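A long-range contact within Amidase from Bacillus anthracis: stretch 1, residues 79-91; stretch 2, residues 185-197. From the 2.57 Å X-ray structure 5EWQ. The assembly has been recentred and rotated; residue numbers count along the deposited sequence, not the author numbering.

Stretch 1 (79-91) DQNGITLNSVTEI
Stretch 2, residues 185-197: GKKGQNLNPYGPI

Two mostly irregular segments of one amidase chain, residues 79-91 and 185-197, run antiparallel and bury 684 Å² between them, counting both sides. The register is set by CA pairs: Leu85 lies 4.6 Å from Leu191, Asn86 5.2 Å from Asn190, and Thr89 5.8 Å from Lys187. Strand geometry is confined to 88-91 and 188-189. A type II' turn spans Asn81 to Thr84, with Gly82 at phi/psi 61/-119 and Thr84 N hydrogen-bonded to Asn81 O at 2.9 Å; a type I turn spans Asn192 to Gly195, closed by Gly195 N to Asn192 O at 2.9 Å.

Backbone to backbone, Leu191 N donates to Leu85 O (2.8 Å, 150° at the hydrogen). One step along, Asn190 CA makes a CA-H...O contact with Asn86 O at 3.5 Å. Asn86 takes up a left-handed conformation (53/63), and its CB points toward the second stretch.

Polar side chains converge on Lys187. Its side chain (t, p, t, p) carries NZ to Gln80 OE1 at 2.7 Å and to Asn86 OD1 at 2.9 Å, so two amide oxygens receive one buried ammonium group; Lys187 has 109 Å² covered by the first stretch. Asn86 (chi1 t, chi2 22°) uses both ends of its amide: OD1 accepts from the lysine, while ND2 makes weak hydrogen bonds to Lys187 O (3.3 Å) and Gln189 O (3.2 Å). Gly188, at 125/-153, suits this place because an ideal CB would lie 2.9 Å from Asn86 ND2 and jam against the preceding carbonyl. Gln80 (m, m, chi3 -49°) is steadied by NE2 donating to Asp79 OD2 at 2.5 Å. Asp79 (chi1 t) also holds the loop at Ser87, its OD1 accepting from Ser87 N at 2.6 Å and from Ser87 OG at 2.5 Å.

Charge pairing occurs at Lys186, whose fully extended side chain (all t) reaches Glu90: NZ lies 3.4 Å from OE2, a salt bridge with a weak hydrogen bond. Beside it, Thr89 (chi1 p) packs its CG2 3.7 Å from Lys187 CB, a contact with the aliphatic part of the lysine.

Apolar packing fills the other end. Leu85 (m, t) is buried, with 90 Å² covered by the second stretch, and its branched end suits a site with several apolar neighbours: CD1 touches Pro193 CB at 3.7 Å, and CD2 approaches Leu191 CB at 4.3 Å and Pro196 CG at 4.4 Å. Ile83 (t, p) places CD1 3.7 Å from Pro196 CG. Leu191 (m, t) has its CA-to-CB bond toward the first stretch, and its CD1 lies 3.3 Å from Thr84 O.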

# COMPACT_ATOMS: atom_id res chain seq x y z
N ASP A 79 -4.23 13.19 -12.65
CA ASP A 79 -4.70 12.99 -11.29
C ASP A 79 -5.57 14.14 -10.81
O ASP A 79 -6.61 13.93 -10.18
CB ASP A 79 -3.52 12.79 -10.33
CG ASP A 79 -3.97 12.41 -8.93
OD1 ASP A 79 -4.24 11.21 -8.69
OD2 ASP A 79 -4.05 13.31 -8.06
N GLN A 80 -5.15 15.37 -11.09
CA GLN A 80 -5.90 16.55 -10.69
C GLN A 80 -6.61 17.19 -11.88
O GLN A 80 -7.37 18.15 -11.72
CB GLN A 80 -4.98 17.56 -10.00
CG GLN A 80 -4.32 17.04 -8.74
CD GLN A 80 -5.34 16.61 -7.69
OE1 GLN A 80 -6.26 17.36 -7.37
NE2 GLN A 80 -5.17 15.41 -7.15
N ASN A 81 -6.35 16.66 -13.07
CA ASN A 81 -7.05 17.10 -14.27
C ASN A 81 -7.37 15.91 -15.18
O ASN A 81 -7.04 14.77 -14.85
CB ASN A 81 -6.23 18.14 -15.03
CG ASN A 81 -6.14 19.46 -14.30
OD1 ASN A 81 -7.08 20.25 -14.29
ND2 ASN A 81 -4.99 19.71 -13.68
N GLY A 82 -7.99 16.19 -16.31
CA GLY A 82 -8.38 15.14 -17.24
C GLY A 82 -9.34 14.16 -16.60
O GLY A 82 -10.43 14.54 -16.17
N ILE A 83 -8.93 12.90 -16.53
CA ILE A 83 -9.74 11.86 -15.91
C ILE A 83 -9.88 12.12 -14.41
O ILE A 83 -10.85 11.68 -13.78
CB ILE A 83 -9.15 10.45 -16.17
CG1 ILE A 83 -10.15 9.36 -15.77
CG2 ILE A 83 -7.82 10.28 -15.45
CD1 ILE A 83 -11.42 9.38 -16.58
N THR A 84 -8.92 12.85 -13.86
CA THR A 84 -8.94 13.29 -12.46
C THR A 84 -9.17 12.14 -11.49
O THR A 84 -10.23 12.02 -10.88
CB THR A 84 -10.02 14.37 -12.23
OG1 THR A 84 -10.05 15.26 -13.35
CG2 THR A 84 -9.73 15.16 -10.96
N LEU A 85 -8.16 11.28 -11.34
CA LEU A 85 -8.25 10.13 -10.45
C LEU A 85 -8.25 10.56 -8.99
O LEU A 85 -8.79 9.86 -8.13
CB LEU A 85 -7.11 9.15 -10.72
CG LEU A 85 -6.99 8.62 -12.15
CD1 LEU A 85 -5.81 7.68 -12.29
CD2 LEU A 85 -8.28 7.94 -12.58
N ASN A 86 -7.63 11.70 -8.72
CA ASN A 86 -7.54 12.26 -7.38
C ASN A 86 -6.97 11.25 -6.38
O ASN A 86 -7.65 10.85 -5.44
CB ASN A 86 -8.91 12.75 -6.91
CG ASN A 86 -8.83 13.66 -5.70
OD1 ASN A 86 -7.79 14.26 -5.43
ND2 ASN A 86 -9.92 13.77 -4.96
N SER A 87 -5.72 10.85 -6.60
CA SER A 87 -5.09 9.85 -5.76
C SER A 87 -3.87 10.40 -5.03
O SER A 87 -3.23 9.70 -4.24
CB SER A 87 -4.68 8.64 -6.59
OG SER A 87 -3.70 9.00 -7.56
N VAL A 88 -3.56 11.67 -5.29
CA VAL A 88 -2.41 12.31 -4.66
C VAL A 88 -2.85 13.42 -3.71
O VAL A 88 -3.57 14.34 -4.10
CB VAL A 88 -1.46 12.91 -5.72
CG1 VAL A 88 -0.29 13.60 -5.05
CG2 VAL A 88 -0.97 11.82 -6.66
N THR A 89 -2.42 13.32 -2.46
CA THR A 89 -2.76 14.33 -1.45
C THR A 89 -1.70 15.42 -1.39
O THR A 89 -2.02 16.60 -1.31
CB THR A 89 -2.92 13.71 -0.05
OG1 THR A 89 -1.76 12.92 0.26
CG2 THR A 89 -4.16 12.84 0.01
N GLU A 90 -0.43 15.01 -1.41
CA GLU A 90 0.66 15.96 -1.25
C GLU A 90 1.75 15.77 -2.31
O GLU A 90 1.96 14.66 -2.80
CB GLU A 90 1.27 15.84 0.14
CG GLU A 90 1.66 17.16 0.76
CD GLU A 90 0.45 17.98 1.18
OE1 GLU A 90 0.51 19.23 1.10
OE2 GLU A 90 -0.56 17.38 1.60
N ILE A 91 2.43 16.86 -2.64
CA ILE A 91 3.56 16.82 -3.57
C ILE A 91 4.75 17.54 -2.96
O ILE A 91 4.63 18.67 -2.50
CB ILE A 91 3.21 17.46 -4.93
CG1 ILE A 91 2.25 16.56 -5.71
CG2 ILE A 91 4.47 17.70 -5.74
CD1 ILE A 91 2.86 15.24 -6.13
N GLY A 185 -11.51 13.17 3.80
CA GLY A 185 -11.97 14.54 4.00
C GLY A 185 -10.91 15.56 3.65
O GLY A 185 -11.20 16.75 3.52
N LYS A 186 -9.68 15.09 3.48
CA LYS A 186 -8.55 15.97 3.18
C LYS A 186 -8.47 16.32 1.70
O LYS A 186 -8.35 17.50 1.34
CB LYS A 186 -7.25 15.31 3.62
CG LYS A 186 -6.00 16.12 3.31
CD LYS A 186 -4.75 15.33 3.63
CE LYS A 186 -3.49 16.14 3.37
NZ LYS A 186 -2.26 15.36 3.67
N LYS A 187 -8.53 15.31 0.84
CA LYS A 187 -8.34 15.52 -0.59
C LYS A 187 -9.60 15.21 -1.40
O LYS A 187 -9.88 15.86 -2.41
CB LYS A 187 -7.18 14.67 -1.11
CG LYS A 187 -6.69 15.08 -2.48
CD LYS A 187 -6.21 16.52 -2.48
CE LYS A 187 -5.83 16.98 -3.87
NZ LYS A 187 -7.00 16.99 -4.79
N GLY A 188 -10.36 14.22 -0.96
CA GLY A 188 -11.59 13.84 -1.64
C GLY A 188 -11.62 12.37 -2.03
O GLY A 188 -10.98 11.54 -1.39
N GLN A 189 -12.37 12.06 -3.08
CA GLN A 189 -12.58 10.67 -3.49
C GLN A 189 -11.53 10.18 -4.48
O GLN A 189 -11.23 10.84 -5.47
CB GLN A 189 -13.97 10.52 -4.11
CG GLN A 189 -14.24 9.13 -4.67
CD GLN A 189 -14.29 8.07 -3.59
OE1 GLN A 189 -15.09 8.15 -2.66
NE2 GLN A 189 -13.43 7.07 -3.70
N ASN A 190 -10.96 9.01 -4.19
CA ASN A 190 -10.03 8.35 -5.09
C ASN A 190 -10.80 7.60 -6.17
O ASN A 190 -11.80 6.94 -5.87
CB ASN A 190 -9.12 7.39 -4.31
CG ASN A 190 -7.78 7.17 -4.99
OD1 ASN A 190 -6.74 7.30 -4.35
ND2 ASN A 190 -7.80 6.83 -6.27
N LEU A 191 -10.34 7.69 -7.41
CA LEU A 191 -10.99 6.99 -8.51
C LEU A 191 -10.11 5.88 -9.08
O LEU A 191 -8.89 6.01 -9.14
CB LEU A 191 -11.37 7.98 -9.62
CG LEU A 191 -12.35 9.08 -9.22
CD1 LEU A 191 -12.73 9.92 -10.43
CD2 LEU A 191 -13.59 8.50 -8.55
N ASN A 192 -10.74 4.78 -9.48
CA ASN A 192 -10.02 3.65 -10.05
C ASN A 192 -9.69 3.91 -11.51
O ASN A 192 -10.58 4.10 -12.33
CB ASN A 192 -10.85 2.37 -9.90
CG ASN A 192 -10.05 1.10 -10.17
OD1 ASN A 192 -9.25 1.04 -11.11
ND2 ASN A 192 -10.26 0.09 -9.35
N PRO A 193 -8.38 3.91 -11.85
CA PRO A 193 -7.88 4.21 -13.19
C PRO A 193 -8.40 3.26 -14.27
O PRO A 193 -8.32 3.60 -15.46
CB PRO A 193 -6.36 4.08 -13.04
CG PRO A 193 -6.16 3.24 -11.82
CD PRO A 193 -7.29 3.60 -10.91
N TYR A 194 -8.92 2.11 -13.88
CA TYR A 194 -9.45 1.14 -14.84
C TYR A 194 -10.93 1.38 -15.12
O TYR A 194 -11.52 0.72 -15.98
CB TYR A 194 -9.23 -0.28 -14.34
CG TYR A 194 -7.79 -0.74 -14.45
CD1 TYR A 194 -7.32 -1.33 -15.61
CD2 TYR A 194 -6.91 -0.58 -13.38
CE1 TYR A 194 -6.01 -1.74 -15.72
CE2 TYR A 194 -5.60 -1.00 -13.48
CZ TYR A 194 -5.15 -1.58 -14.65
OH TYR A 194 -3.84 -1.99 -14.75
N GLY A 195 -11.52 2.32 -14.40
CA GLY A 195 -12.92 2.65 -14.59
C GLY A 195 -13.48 3.47 -13.44
O GLY A 195 -14.08 2.91 -12.52
N PRO A 196 -13.29 4.80 -13.49
CA PRO A 196 -13.76 5.73 -12.46
C PRO A 196 -15.26 5.58 -12.19
O PRO A 196 -16.01 5.32 -13.13
CB PRO A 196 -13.45 7.10 -13.06
CG PRO A 196 -12.31 6.85 -13.99
CD PRO A 196 -12.57 5.49 -14.57
N ILE A 197 -15.65 5.72 -10.93
CA ILE A 197 -17.04 5.56 -10.48
C ILE A 197 -17.56 4.13 -10.69
O ILE A 197 -18.13 3.54 -9.78
CB ILE A 197 -17.99 6.55 -11.19
CG1 ILE A 197 -17.52 7.99 -10.99
CG2 ILE A 197 -19.42 6.38 -10.68
CD1 ILE A 197 -17.47 8.42 -9.54